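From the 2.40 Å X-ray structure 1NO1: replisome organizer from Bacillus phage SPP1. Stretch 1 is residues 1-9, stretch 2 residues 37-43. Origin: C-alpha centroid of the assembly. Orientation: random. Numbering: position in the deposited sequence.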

# COMPACT_ATOMS: atom_id res chain seq x y z
N MSE A 1 11.52 4.21 -3.01
CA MSE A 1 10.92 5.24 -2.11
C MSE A 1 11.41 5.04 -0.67
O MSE A 1 11.67 3.91 -0.25
CB MSE A 1 9.38 5.24 -2.20
CG MSE A 1 8.66 4.04 -1.59
SE MSE A 1 6.66 4.00 -1.88
N ILE A 2 11.56 6.13 0.07
CA ILE A 2 11.92 6.08 1.49
C ILE A 2 10.71 5.67 2.32
O ILE A 2 9.59 5.62 1.82
CB ILE A 2 12.42 7.45 1.98
CG1 ILE A 2 11.31 8.50 1.82
CG2 ILE A 2 13.69 7.87 1.23
CD1 ILE A 2 11.73 9.90 2.29
N GLU A 3 10.94 5.42 3.60
CA GLU A 3 9.91 4.93 4.51
C GLU A 3 8.68 5.77 4.69
O GLU A 3 7.56 5.24 4.79
CB GLU A 3 10.52 4.64 5.88
CG GLU A 3 11.10 3.24 5.97
CD GLU A 3 11.45 2.86 7.39
OE1 GLU A 3 11.00 3.58 8.34
OE2 GLU A 3 12.18 1.85 7.56
N LYS A 4 8.86 7.09 4.74
CA LYS A 4 7.74 7.99 4.91
C LYS A 4 6.81 7.88 3.71
O LYS A 4 5.60 8.13 3.80
CB LYS A 4 8.23 9.44 5.11
N ASP A 5 7.36 7.51 2.57
CA ASP A 5 6.53 7.39 1.38
C ASP A 5 5.71 6.08 1.47
O ASP A 5 4.61 6.01 0.97
CB ASP A 5 7.36 7.51 0.09
CG ASP A 5 7.83 8.94 -0.20
OD1 ASP A 5 7.29 9.93 0.36
OD2 ASP A 5 8.75 9.19 -1.03
N VAL A 6 6.25 5.06 2.14
CA VAL A 6 5.54 3.80 2.37
C VAL A 6 4.40 4.03 3.35
O VAL A 6 3.31 3.49 3.21
CB VAL A 6 6.47 2.69 2.95
CG1 VAL A 6 5.68 1.40 3.26
CG2 VAL A 6 7.57 2.36 1.96
N VAL A 7 4.65 4.84 4.37
CA VAL A 7 3.59 5.22 5.28
C VAL A 7 2.38 5.81 4.51
O VAL A 7 1.22 5.54 4.89
CB VAL A 7 4.09 6.22 6.35
CG1 VAL A 7 2.92 6.80 7.16
CG2 VAL A 7 5.11 5.58 7.26
N GLN A 8 2.61 6.60 3.46
CA GLN A 8 1.48 7.13 2.69
C GLN A 8 0.73 6.07 1.91
O GLN A 8 -0.48 6.10 1.87
CB GLN A 8 1.85 8.15 1.63
CG GLN A 8 2.87 9.15 1.95
CD GLN A 8 2.72 10.40 1.07
OE1 GLN A 8 3.67 11.20 0.95
NE2 GLN A 8 1.52 10.58 0.47
N ILE A 9 1.44 5.18 1.22
CA ILE A 9 0.77 4.10 0.51
C ILE A 9 -0.18 3.38 1.47
O ILE A 9 -1.35 3.16 1.16
CB ILE A 9 1.80 3.11 -0.03
CG1 ILE A 9 2.62 3.78 -1.13
CG2 ILE A 9 1.11 1.83 -0.56
CD1 ILE A 9 1.74 4.15 -2.34
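Stretch 2 (37-43) LAEYELE

Stretch 2 lies on one side of stretch 1: its turn sits by Met1 and Val6, and its path leads across the helix, with Leu42 laid against Asp5, Gln8 and Ile9. It begins with a type I beta turn from Leu37 to Tyr40, closed by the hydrogen bond from Tyr40 N to Leu37 O (3.1 Å), passes through the more extended backbone of Tyr40 and Glu41, and enters a new helix at Leu42, with Glu41 at the N-cap position. The turn lies by the start of stretch 1, and the side chain of Leu42 reaches Ile9.

Met1, modelled as selenomethionine, makes the most extensive contact in its stretch. Its backbone nitrogen enters the cup of carbonyls offered by the turn: Met1 N donates to Tyr40 O at 2.8 Å and, more weakly, to Leu37 O at 3.5 Å, while Ala38 O lies 3.4 Å from Met1 N. A chain terminus suits this place because its nitrogen is free to approach carbonyls that a turn leaves clustered. The CA atoms of Met1 and Ala38 are 4.8 Å apart, the nearest pair of CA atoms across the stretches. The Met1 side chain, with chi1 p and chi2 t and modelled as far as SE, runs nearly in the direction of its own helix, touching Leu37 near its base and Leu42 at SE: its CG packs 4.3 Å from Leu37 CB, and its SE lies 4.4 Å from Leu42 CD1, bridging the turn and the new helix.

Ile2, at the N-cap position, points away from stretch 2, yet its carbonyl starts the helix by accepting from Asp5 N at 3.0 Å. Glu3 and Lys4 belong to the first helical turn and are out of reach. Glu3 is exposed, which suits a carboxylate; Lys4 is modelled only to CB, so where its amine goes is not known.

Asp5 points toward stretch 2 but meets a leucine: its backbone O lies 3.9 Å from Leu42 CD1, and its OD1 is 4.0 Å from Leu42 CD2. These are van der Waals contacts, with the carboxylate near the edge of an apolar patch. Val6 is buried, and its compact branched side chain fits against the turn, with CG2 4.2 Å from Leu37 CB.

Val7 again makes no contact, while Gln8 and Ile9 return to Leu42. Gln8 OE1 stands 4.2 Å from Leu42 CD2; its aliphatic stem and polar end suit an exposed position at the margin. Ile9, buried, places CD1 4.1 Å from Leu42 CD1, a close apolar fit. Leu42 thus touches Met1, Asp5, Gln8 and Ile9, its branched end nestling against successive turns of the helix.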

# COMPACT_ATOMS: atom_id res chain seq x y z
N LEU A 37 9.25 -2.19 -1.38
CA LEU A 37 9.00 -0.89 -2.03
C LEU A 37 10.19 0.05 -2.23
O LEU A 37 10.06 1.03 -2.95
CB LEU A 37 7.80 -0.16 -1.38
CG LEU A 37 6.45 -0.86 -1.61
CD1 LEU A 37 5.29 -0.19 -0.87
CD2 LEU A 37 6.10 -0.92 -3.09
N ALA A 38 11.36 -0.22 -1.64
CA ALA A 38 12.52 0.68 -1.84
C ALA A 38 13.01 0.79 -3.28
O ALA A 38 13.73 1.74 -3.65
CB ALA A 38 13.72 0.27 -0.94
N GLU A 39 12.64 -0.17 -4.12
CA GLU A 39 13.11 -0.10 -5.50
C GLU A 39 12.15 0.70 -6.42
O GLU A 39 12.53 1.01 -7.55
CB GLU A 39 13.42 -1.51 -6.05
N TYR A 40 10.96 1.06 -5.91
CA TYR A 40 9.92 1.74 -6.70
C TYR A 40 9.69 3.25 -6.38
O TYR A 40 10.12 3.73 -5.34
CB TYR A 40 8.60 0.96 -6.55
CG TYR A 40 8.74 -0.42 -7.08
CD1 TYR A 40 9.25 -1.44 -6.26
CD2 TYR A 40 8.49 -0.71 -8.43
CE1 TYR A 40 9.46 -2.72 -6.75
CE2 TYR A 40 8.67 -1.98 -8.93
CZ TYR A 40 9.16 -2.99 -8.08
OH TYR A 40 9.37 -4.26 -8.57
N GLU A 41 9.00 3.96 -7.27
CA GLU A 41 8.69 5.39 -7.07
C GLU A 41 7.25 5.64 -6.53
O GLU A 41 6.30 4.97 -6.89
CB GLU A 41 9.00 6.22 -8.33
N LEU A 42 7.12 6.59 -5.62
CA LEU A 42 5.84 6.86 -5.00
C LEU A 42 4.67 7.10 -6.00
O LEU A 42 3.59 6.53 -5.85
CB LEU A 42 6.01 8.08 -4.09
CG LEU A 42 4.68 8.56 -3.51
CD1 LEU A 42 4.10 7.50 -2.58
CD2 LEU A 42 4.87 9.90 -2.83
N GLU A 43 4.90 7.91 -7.02
CA GLU A 43 3.88 8.25 -8.01
C GLU A 43 3.33 7.02 -8.76
O GLU A 43 2.12 6.85 -8.88
CB GLU A 43 4.35 9.40 -8.98
CG GLU A 43 3.22 9.97 -9.83
CD GLU A 43 3.61 11.03 -10.85
OE1 GLU A 43 4.81 11.33 -11.02
OE2 GLU A 43 2.70 11.59 -11.50